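Local coordinates for protein SM80.1 Vicilin (Solanum melongena, PDB 5VF5) that probably serves as a 7S seed storage globulin, a two-cupin vicilin laid down as a reserve of nitrogen and carbon for the germinating seedling, at residues Arg77-Ile82 with Asn94-Asp99; Val53-Pro58 with Lys119-Val124; Glu70-Val75 with Val100-Gly105. All blocks are in the same frame, centred on the assembly; numbering follows the deposited sequence.

Contact 1 of 3, residues Arg77-Ile82 with Asn94-Asp99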
loop_
_atom_site.group_PDB
_atom_site.type_symbol
_atom_site.label_atom_id
_atom_site.label_comp_id
_atom_site.label_asym_id
_atom_site.label_seq_id
_atom_site.Cartn_x
_atom_site.Cartn_y
_atom_site.Cartn_z
ATOM N N ARG A 77 -5.353 -9.884 2.188
ATOM C CA ARG A 77 -6.372 -10.918 2.404
ATOM C C ARG A 77 -5.996 -12.151 1.626
ATOM O O ARG A 77 -5.459 -12.074 0.509
ATOM C CB ARG A 77 -7.753 -10.417 1.926
ATOM C CG ARG A 77 -8.924 -11.198 2.446
ATOM C CD ARG A 77 -10.129 -10.285 2.491
ATOM N NE ARG A 77 -9.881 -9.087 3.297
ATOM C CZ ARG A 77 -9.819 -7.858 2.807
ATOM N NH1 ARG A 77 -9.620 -6.835 3.626
ATOM N NH2 ARG A 77 -9.977 -7.645 1.500
ATOM N N GLY A 78 -6.271 -13.305 2.212
ATOM C CA GLY A 78 -6.121 -14.547 1.492
ATOM C C GLY A 78 -4.723 -15.086 1.352
ATOM O O GLY A 78 -3.798 -14.693 2.097
ATOM N N GLN A 79 -4.578 -15.977 0.380
ATOM C CA GLN A 79 -3.325 -16.677 0.156
ATOM C C GLN A 79 -3.136 -16.819 -1.345
ATOM O O GLN A 79 -4.109 -17.043 -2.090
ATOM C CB GLN A 79 -3.345 -18.079 0.793
ATOM C CG GLN A 79 -3.525 -18.093 2.307
ATOM C CD GLN A 79 -3.222 -19.436 2.942
ATOM O OE1 GLN A 79 -3.523 -20.478 2.374
ATOM N NE2 GLN A 79 -2.632 -19.419 4.143
ATOM N N GLY A 80 -1.903 -16.695 -1.790
ATOM C CA GLY A 80 -1.605 -16.772 -3.234
ATOM C C GLY A 80 -0.156 -17.088 -3.454
ATOM O O GLY A 80 0.680 -16.771 -2.599
ATOM N N THR A 81 0.147 -17.687 -4.601
ATOM C CA THR A 81 1.493 -18.038 -4.907
ATOM C C THR A 81 2.014 -17.083 -5.975
ATOM O O THR A 81 1.353 -16.914 -6.990
ATOM C CB THR A 81 1.563 -19.493 -5.399
ATOM O OG1 THR A 81 1.073 -20.323 -4.338
ATOM C CG2 THR A 81 3.014 -19.852 -5.763
ATOM N N ILE A 82 3.164 -16.471 -5.719
ATOM C CA ILE A 82 3.853 -15.652 -6.707
ATOM C C ILE A 82 5.004 -16.442 -7.277
ATOM O O ILE A 82 5.800 -17.023 -6.546
ATOM C CB ILE A 82 4.329 -14.293 -6.159
ATOM C CG1 ILE A 82 4.831 -13.419 -7.302
ATOM C CG2 ILE A 82 5.384 -14.447 -5.045
ATOM C CD1 ILE A 82 5.042 -11.993 -6.924
ATOM N N ASN A 94 4.771 -18.885 -1.475
ATOM C CA ASN A 94 3.371 -19.038 -1.104
ATOM C C ASN A 94 3.086 -17.962 -0.079
ATOM O O ASN A 94 3.445 -18.099 1.103
ATOM C CB ASN A 94 3.120 -20.429 -0.508
ATOM C CG ASN A 94 3.217 -21.533 -1.544
ATOM O OD1 ASN A 94 2.893 -21.347 -2.700
ATOM N ND2 ASN A 94 3.707 -22.680 -1.131
ATOM N N LEU A 95 2.397 -16.928 -0.511
ATOM C CA LEU A 95 2.159 -15.738 0.290
ATOM C C LEU A 95 0.882 -15.854 1.090
ATOM O O LEU A 95 -0.111 -16.438 0.656
ATOM C CB LEU A 95 2.046 -14.516 -0.629
ATOM C CG LEU A 95 3.202 -14.241 -1.564
ATOM C CD1 LEU A 95 2.871 -13.008 -2.404
ATOM C CD2 LEU A 95 4.515 -14.060 -0.839
ATOM N N GLU A 96 0.903 -15.215 2.251
ATOM C CA GLU A 96 -0.199 -15.217 3.203
ATOM C C GLU A 96 -0.397 -13.795 3.739
ATOM O O GLU A 96 0.466 -12.931 3.585
ATOM C CB GLU A 96 0.087 -16.199 4.361
ATOM C CG GLU A 96 0.369 -17.628 3.911
ATOM C CD GLU A 96 0.693 -18.545 5.055
ATOM O OE1 GLU A 96 1.165 -18.036 6.104
ATOM O OE2 GLU A 96 0.511 -19.772 4.866
ATOM N N ARG A 97 -1.504 -13.601 4.436
ATOM C CA ARG A 97 -1.878 -12.291 4.940
ATOM C C ARG A 97 -0.765 -11.700 5.794
ATOM O O ARG A 97 -0.230 -12.385 6.680
ATOM C CB ARG A 97 -3.173 -12.369 5.745
ATOM C CG ARG A 97 -3.721 -11.003 6.088
ATOM C CD ARG A 97 -5.142 -11.175 6.549
ATOM N NE ARG A 97 -5.113 -11.737 7.878
ATOM C CZ ARG A 97 -5.070 -11.022 9.000
ATOM N NH1 ARG A 97 -5.058 -11.656 10.167
ATOM N NH2 ARG A 97 -5.032 -9.681 8.978
ATOM N N GLY A 98 -0.403 -10.454 5.508
ATOM C CA GLY A 98 0.626 -9.746 6.180
ATOM C C GLY A 98 2.004 -9.842 5.554
ATOM O O GLY A 98 2.929 -9.117 5.964
ATOM N N ASP A 99 2.160 -10.727 4.572
ATOM C CA ASP A 99 3.450 -10.845 3.898
ATOM C C ASP A 99 3.762 -9.586 3.088
ATOM O O ASP A 99 2.865 -9.014 2.417
ATOM C CB ASP A 99 3.489 -12.030 2.964
ATOM C CG ASP A 99 3.656 -13.373 3.667
ATOM O OD1 ASP A 99 3.988 -13.448 4.887
ATOM O OD2 ASP A 99 3.489 -14.393 2.942
HETATM O O HOH W 1 -3.544 -15.708 4.881
#
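Thr81 OG1 donates a hydrogen bond to Asn94 OD1 at 2.7 Å, joining two side chains that lie side by side and point the same way from a non-hydrogen-bonded pair of an antiparallel beta hairpin in the first cupin barrel. The Thr81 hydroxyl is anti to its carbonyl carbon (chi1 -60°), beside the backbone N, and meets the amide oxygen 23° from the plane of the Asn94 carbonyl. At the next pair Gly80 N bonds Leu95 O at 3.0 Å. The return bond, Leu95 N to Gly80 O, is 2.7 Å long. On the face of the sheet that carries Leu95, its CD1 rests on Ile82 CG2 at 3.9 Å, while Phe73 of strand 69-77 touches Ile82 and Val75 touches Leu95, packing the pair against the barrel's other sheet. Toward the Gly78 end the direct ladder gives way to a water, which donates to Gly78 O and accepts from Arg97 N. A type II turn from Glu96 to Asp99 then leads out of the hairpin. Within this turn Asp99 N bonds Glu96 O, and Asp99 OD2 accepts from Glu96 N at 2.8 Å from well above the carboxylate plane.

Contact 2 of 3, residues Val53-Pro58 with Lys119-Val124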
loop_
_atom_site.group_PDB
_atom_site.type_symbol
_atom_site.label_atom_id
_atom_site.label_comp_id
_atom_site.label_asym_id
_atom_site.label_seq_id
_atom_site.Cartn_x
_atom_site.Cartn_y
_atom_site.Cartn_z
ATOM N N VAL A 53 -4.123 -2.129 -6.505
ATOM C CA VAL A 53 -4.670 -3.315 -5.872
ATOM C C VAL A 53 -4.748 -4.426 -6.925
ATOM O O VAL A 53 -5.104 -4.165 -8.060
ATOM C CB VAL A 53 -6.054 -3.073 -5.195
ATOM C CG1 VAL A 53 -6.686 -4.375 -4.708
ATOM C CG2 VAL A 53 -5.921 -2.112 -4.031
ATOM N N ILE A 54 -4.324 -5.636 -6.528
ATOM C CA ILE A 54 -4.532 -6.846 -7.296
ATOM C C ILE A 54 -5.488 -7.718 -6.507
ATOM O O ILE A 54 -5.250 -7.994 -5.329
ATOM C CB ILE A 54 -3.211 -7.621 -7.523
ATOM C CG1 ILE A 54 -2.175 -6.729 -8.214
ATOM C CG2 ILE A 54 -3.508 -8.896 -8.312
ATOM C CD1 ILE A 54 -0.781 -7.313 -8.292
ATOM N N GLU A 55 -6.531 -8.203 -7.170
ATOM C CA GLU A 55 -7.524 -9.098 -6.598
ATOM C C GLU A 55 -7.613 -10.335 -7.472
ATOM O O GLU A 55 -7.752 -10.214 -8.694
ATOM C CB GLU A 55 -8.898 -8.449 -6.639
ATOM C CG GLU A 55 -9.032 -7.234 -5.812
ATOM C CD GLU A 55 -10.442 -6.661 -5.846
ATOM O OE1 GLU A 55 -11.231 -6.913 -6.803
ATOM O OE2 GLU A 55 -10.729 -5.885 -4.928
ATOM N N LEU A 56 -7.450 -11.511 -6.873
ATOM C CA LEU A 56 -7.638 -12.778 -7.582
ATOM C C LEU A 56 -8.818 -13.498 -6.910
ATOM O O LEU A 56 -8.791 -13.776 -5.710
ATOM C CB LEU A 56 -6.377 -13.670 -7.547
ATOM C CG LEU A 56 -5.446 -13.549 -8.762
ATOM C CD1 LEU A 56 -4.844 -12.170 -8.836
ATOM C CD2 LEU A 56 -4.362 -14.622 -8.768
ATOM N N GLU A 57 -9.790 -13.876 -7.718
ATOM C CA GLU A 57 -10.841 -14.790 -7.258
ATOM C C GLU A 57 -10.258 -16.146 -6.899
ATOM O O GLU A 57 -9.145 -16.487 -7.290
ATOM C CB GLU A 57 -11.862 -14.960 -8.379
ATOM C CG GLU A 57 -12.678 -13.708 -8.735
ATOM C CD GLU A 57 -13.764 -13.341 -7.753
ATOM O OE1 GLU A 57 -13.948 -14.050 -6.750
ATOM O OE2 GLU A 57 -14.433 -12.315 -8.011
ATOM N N PRO A 58 -11.006 -16.942 -6.126
ATOM C CA PRO A 58 -10.550 -18.314 -5.904
ATOM C C PRO A 58 -10.229 -19.057 -7.216
ATOM O O PRO A 58 -10.840 -18.809 -8.252
ATOM C CB PRO A 58 -11.750 -18.976 -5.212
ATOM C CG PRO A 58 -12.679 -17.925 -4.889
ATOM C CD PRO A 58 -12.274 -16.641 -5.461
ATOM N N LYS A 119 -10.899 -14.929 -1.673
ATOM C CA LYS A 119 -10.153 -14.052 -2.581
ATOM C C LYS A 119 -8.765 -13.733 -2.023
ATOM O O LYS A 119 -8.553 -13.722 -0.801
ATOM C CB LYS A 119 -10.925 -12.772 -2.841
ATOM C CG LYS A 119 -12.266 -12.975 -3.492
ATOM C CD LYS A 119 -12.953 -11.629 -3.699
ATOM C CE LYS A 119 -14.397 -11.814 -4.072
ATOM N NZ LYS A 119 -15.041 -10.528 -4.467
ATOM N N PHE A 120 -7.831 -13.460 -2.939
ATOM C CA PHE A 120 -6.454 -13.029 -2.621
ATOM C C PHE A 120 -6.300 -11.588 -3.028
ATOM O O PHE A 120 -6.557 -11.263 -4.187
ATOM C CB PHE A 120 -5.502 -13.930 -3.409
ATOM C CG PHE A 120 -4.038 -13.582 -3.319
ATOM C CD1 PHE A 120 -3.365 -13.568 -2.101
ATOM C CD2 PHE A 120 -3.301 -13.332 -4.481
ATOM C CE1 PHE A 120 -2.006 -13.281 -2.052
ATOM C CE2 PHE A 120 -1.962 -13.057 -4.426
ATOM C CZ PHE A 120 -1.303 -13.056 -3.216
ATOM N N PHE A 121 -5.954 -10.715 -2.068
ATOM C CA PHE A 121 -5.934 -9.284 -2.275
ATOM C C PHE A 121 -4.541 -8.768 -1.902
ATOM O O PHE A 121 -4.051 -9.049 -0.769
ATOM C CB PHE A 121 -7.030 -8.679 -1.406
ATOM C CG PHE A 121 -7.299 -7.228 -1.644
ATOM C CD1 PHE A 121 -6.382 -6.251 -1.247
ATOM C CD2 PHE A 121 -8.495 -6.830 -2.205
ATOM C CE1 PHE A 121 -6.642 -4.913 -1.448
ATOM C CE2 PHE A 121 -8.759 -5.480 -2.400
ATOM C CZ PHE A 121 -7.832 -4.531 -2.017
ATOM N N VAL A 122 -3.919 -8.014 -2.819
ATOM C CA VAL A 122 -2.588 -7.442 -2.609
ATOM C C VAL A 122 -2.684 -5.936 -2.800
ATOM O O VAL A 122 -3.252 -5.473 -3.804
ATOM C CB VAL A 122 -1.562 -8.026 -3.616
ATOM C CG1 VAL A 122 -0.142 -7.557 -3.343
ATOM C CG2 VAL A 122 -1.623 -9.558 -3.619
ATOM N N TYR A 123 -2.113 -5.179 -1.862
ATOM C CA TYR A 123 -1.871 -3.738 -1.992
ATOM C C TYR A 123 -0.441 -3.530 -2.465
ATOM O O TYR A 123 0.497 -4.084 -1.884
ATOM C CB TYR A 123 -2.088 -3.084 -0.624
ATOM C CG TYR A 123 -1.963 -1.576 -0.486
ATOM C CD1 TYR A 123 -2.385 -0.729 -1.492
ATOM C CD2 TYR A 123 -1.497 -1.004 0.714
ATOM C CE1 TYR A 123 -2.295 0.642 -1.353
ATOM C CE2 TYR A 123 -1.442 0.366 0.877
ATOM C CZ TYR A 123 -1.843 1.182 -0.149
ATOM O OH TYR A 123 -1.785 2.536 0.028
ATOM N N VAL A 124 -0.238 -2.728 -3.496
ATOM C CA VAL A 124 1.032 -2.568 -4.169
ATOM C C VAL A 124 1.467 -1.130 -4.199
ATOM O O VAL A 124 0.693 -0.250 -4.595
ATOM C CB VAL A 124 0.952 -3.113 -5.600
ATOM C CG1 VAL A 124 2.287 -2.985 -6.316
ATOM C CG2 VAL A 124 0.436 -4.541 -5.636
HETATM O O HOH W 2 -16.489 -11.445 -6.368
#
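Four backbone hydrogen bonds tie Ile54 to Val122 and Leu56 to Phe120, each pair bonded both ways. Val122 N reaches Ile54 O at 2.8 Å, Leu56 N reaches Phe120 O at the same 2.8 Å, and all four donors lie in the plane of the carbonyl they meet. Between these rungs, CA-H...O contacts run from Val53, Glu55 and Phe121 to the same carbonyls, so that the oxygens of Val122, Phe120 and Ile54 each meet an N-H and a CA-H.

Apolar packing divides between the two faces. On the face of Ile54, Leu56, Phe120 and Val122, the Ile54 side chain slants across that of Val124, with Ile54 CD1 4.0 Å from Val124 CG2; Ile54 CG1 stands beside the backbone N (chi1 -57°) and CD1 extends beyond. Leu56 CB sits at the edge of the Phe120 ring, near its plane. Leu111 of strand 108-113 covers Ile54 and Leu56, as expected of the cupin jelly-roll barrel, whose two sheets pack face to face. On the other face the Phe121 ring lies beside Val53 and Glu55, and Met269 of the second cupin domain touches both Val53 and Phe121. The approach of Val53 to this ring is too short to be sound, and both residues are modelled in two conformers.

Polar side chains lie on the Phe121 face and beyond the strand ends. Glu55, extended beyond CG, lies alongside Phe121, pointing the same way, its carboxylate and the ring 54° apart, while its OE2 forms a salt bridge with Arg31. Near the strand ends Glu57 and the extended Lys119 also run side by side, Glu57 OE1 coming to 3.5 Å from Lys119 CE. Their charged ends, Glu57 OE2 and Lys119 NZ, stay 4.0 Å apart, and one water donating to OE2 at 2.8 Å and accepting from NZ joins them.

Contact 3 of 3, residues Glu70-Val75 with Val100-Gly105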
loop_
_atom_site.group_PDB
_atom_site.type_symbol
_atom_site.label_atom_id
_atom_site.label_comp_id
_atom_site.label_asym_id
_atom_site.label_seq_id
_atom_site.Cartn_x
_atom_site.Cartn_y
_atom_site.Cartn_z
ATOM N N GLU A 70 9.657 -0.482 -9.727
ATOM C CA GLU A 70 10.080 -1.225 -8.554
ATOM C C GLU A 70 8.890 -1.284 -7.593
ATOM O O GLU A 70 8.303 -0.240 -7.314
ATOM C CB GLU A 70 11.230 -0.422 -7.908
ATOM C CG GLU A 70 12.392 -0.137 -8.852
ATOM C CD GLU A 70 13.135 -1.391 -9.222
ATOM O OE1 GLU A 70 12.999 -2.370 -8.485
ATOM O OE2 GLU A 70 13.822 -1.395 -10.245
ATOM N N ALA A 71 8.556 -2.445 -7.064
ATOM C CA ALA A 71 7.330 -2.618 -6.327
ATOM C C ALA A 71 7.525 -3.205 -4.958
ATOM O O ALA A 71 8.506 -3.940 -4.713
ATOM C CB ALA A 71 6.310 -3.452 -7.106
ATOM N N ILE A 72 6.557 -2.965 -4.109
ATOM C CA ILE A 72 6.401 -3.669 -2.842
ATOM C C ILE A 72 4.976 -4.204 -2.813
ATOM O O ILE A 72 4.020 -3.433 -2.992
ATOM C CB ILE A 72 6.600 -2.758 -1.623
ATOM C CG1 ILE A 72 7.973 -2.102 -1.661
ATOM C CG2 ILE A 72 6.405 -3.564 -0.364
ATOM C CD1 ILE A 72 8.169 -1.083 -0.583
ATOM N N PHE A 73 4.835 -5.519 -2.683
ATOM C CA PHE A 73 3.546 -6.193 -2.583
ATOM C C PHE A 73 3.261 -6.450 -1.112
ATOM O O PHE A 73 4.120 -6.984 -0.405
ATOM C CB PHE A 73 3.546 -7.547 -3.326
ATOM C CG PHE A 73 3.403 -7.514 -4.813
ATOM C CD1 PHE A 73 3.762 -6.430 -5.592
ATOM C CD2 PHE A 73 2.899 -8.634 -5.458
ATOM C CE1 PHE A 73 3.599 -6.458 -6.957
ATOM C CE2 PHE A 73 2.743 -8.658 -6.828
ATOM C CZ PHE A 73 3.114 -7.572 -7.574
ATOM N N VAL A 74 2.061 -6.171 -0.659
ATOM C CA VAL A 74 1.607 -6.462 0.687
ATOM C C VAL A 74 0.316 -7.235 0.614
ATOM O O VAL A 74 -0.680 -6.773 0.061
ATOM C CB VAL A 74 1.408 -5.186 1.507
ATOM C CG1 VAL A 74 0.991 -5.500 2.951
ATOM C CG2 VAL A 74 2.640 -4.328 1.478
ATOM N N VAL A 75 0.298 -8.459 1.144
ATOM C CA VAL A 75 -0.924 -9.251 1.114
ATOM C C VAL A 75 -1.884 -8.801 2.207
ATOM O O VAL A 75 -1.563 -8.840 3.395
ATOM C CB VAL A 75 -0.638 -10.748 1.258
ATOM C CG1 VAL A 75 -1.908 -11.549 1.178
ATOM C CG2 VAL A 75 0.315 -11.184 0.178
ATOM N N VAL A 100 5.011 -9.197 3.145
ATOM C CA VAL A 100 5.591 -8.099 2.410
ATOM C C VAL A 100 6.673 -8.622 1.505
ATOM O O VAL A 100 7.548 -9.337 1.966
ATOM C CB VAL A 100 6.193 -7.038 3.349
ATOM C CG1 VAL A 100 6.805 -5.894 2.558
ATOM C CG2 VAL A 100 5.160 -6.543 4.363
ATOM N N LEU A 101 6.649 -8.255 0.213
ATOM C CA LEU A 101 7.605 -8.749 -0.764
ATOM C C LEU A 101 8.079 -7.606 -1.617
ATOM O O LEU A 101 7.248 -6.929 -2.250
ATOM C CB LEU A 101 6.977 -9.836 -1.647
ATOM C CG LEU A 101 7.899 -10.489 -2.652
ATOM C CD1 LEU A 101 8.926 -11.377 -1.999
ATOM C CD2 LEU A 101 7.063 -11.279 -3.655
ATOM N N ARG A 102 9.384 -7.354 -1.633
ATOM C CA ARG A 102 9.976 -6.414 -2.598
ATOM C C ARG A 102 10.181 -7.151 -3.916
ATOM O O ARG A 102 10.818 -8.195 -3.967
ATOM C CB ARG A 102 11.292 -5.915 -2.036
ATOM C CG ARG A 102 12.101 -5.028 -2.935
ATOM C CD ARG A 102 11.661 -3.587 -2.860
ATOM N NE ARG A 102 12.616 -2.846 -3.660
ATOM C CZ ARG A 102 12.582 -2.746 -4.981
ATOM N NH1 ARG A 102 11.529 -3.189 -5.677
ATOM N NH2 ARG A 102 13.547 -2.121 -5.606
ATOM N N LEU A 103 9.623 -6.579 -4.990
ATOM C CA LEU A 103 9.754 -7.138 -6.329
ATOM C C LEU A 103 10.551 -6.150 -7.194
ATOM O O LEU A 103 10.110 -4.988 -7.475
ATOM C CB LEU A 103 8.354 -7.308 -6.931
ATOM C CG LEU A 103 8.279 -8.073 -8.226
ATOM C CD1 LEU A 103 8.661 -9.540 -8.041
ATOM C CD2 LEU A 103 6.859 -7.915 -8.794
ATOM N N HIS A 104 11.681 -6.593 -7.673
ATOM C CA HIS A 104 12.497 -5.772 -8.537
ATOM C C HIS A 104 11.751 -5.455 -9.832
ATOM O O HIS A 104 11.051 -6.291 -10.409
ATOM C CB HIS A 104 13.831 -6.499 -8.875
ATOM C CG HIS A 104 14.791 -6.542 -7.746
ATOM N ND1 HIS A 104 15.582 -5.469 -7.403
ATOM C CD2 HIS A 104 15.097 -7.539 -6.878
ATOM C CE1 HIS A 104 16.339 -5.803 -6.368
ATOM N NE2 HIS A 104 16.061 -7.052 -6.026
ATOM N N GLY A 105 11.937 -4.247 -10.305
ATOM C CA GLY A 105 11.397 -3.859 -11.588
ATOM C C GLY A 105 11.857 -4.796 -12.672
ATOM O O GLY A 105 12.975 -5.312 -12.629
HETATM O O HOH W 3 15.874 -3.288 -9.364
#
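Glu70 reaches across to Arg102 and Gly105 at the end of an antiparallel strand pair in the first cupin jelly roll, where strand 100-103 is the sheet's edge within the chain. Its CB lies 3.6 Å from Arg102 NH1. CG stands beside the backbone N, and a bend at chi2 (-68°) brings CD round toward the loop that follows the partner strand. CD lies in the plane of the Arg102 guanidinium, at its edge, although carboxylate and guanidinium planes stand nearly perpendicular, 87° apart. OE1 is the gripped atom: it accepts from Gly105 N at 2.8 Å, from Arg102 NH2 at 2.9 Å and, more loosely, from Arg102 NH1 at 3.3 Å. The two guanidinium nitrogens come end-on to that one oxygen, NH1 on its anti lone pair, while NH2 and Gly105 N approach from opposite faces of the carboxylate plane. Such a cluster of donors would be expected to favour the charged carboxylate. OE2 takes a water at 2.9 Å, which also meets His104 ND1. Arg102, modelled in two conformers, has a second acid partner in Asp240, a salt bridge through NH2, and His104 NE2 is bonded to Arg206 O.

Along the strands Ala71 with Leu103 and Phe73 with Leu101 form the hydrogen-bonded pairs. Their face carries apolar packing, with Phe73 CZ 4.0 Å from Leu103 CD2. On the opposite face Ile72 CG2 rests on Val100 CG1 at 3.8 Å, the two side chains pointing the same way, and Ala243 and Phe342 of the second cupin domain back onto Ile72. Ala71 O accepts twice, its partners Leu103 N and Arg102 NH1 coming from opposite faces of the carbonyl plane.

Overall arrangement
All three contacts are antiparallel strand pairs of the first cupin domain, with contacts 1 and 3 nested inside the loop closed by contact 2. Contacts 2 and 3 belong to one sheet, Tyr123 N probably bonding Val74 O, and both lean on the second cupin domain; contact 1 lies in the other sheet, linked to contact 3 through the turn, where Gly98 N probably bonds Val75 O. Contact 3 is buried, its carboxylate held mainly by direct bonds from a guanidinium and a backbone N-H. Contacts 1 and 2 are partly buried: their side-chain polar links across the strands are the Thr81-Asn94 bond and the water between Glu57 and Lys119, while Glu55 turns to Arg31. Phe120 packs on Gln79 and Gly80 between them.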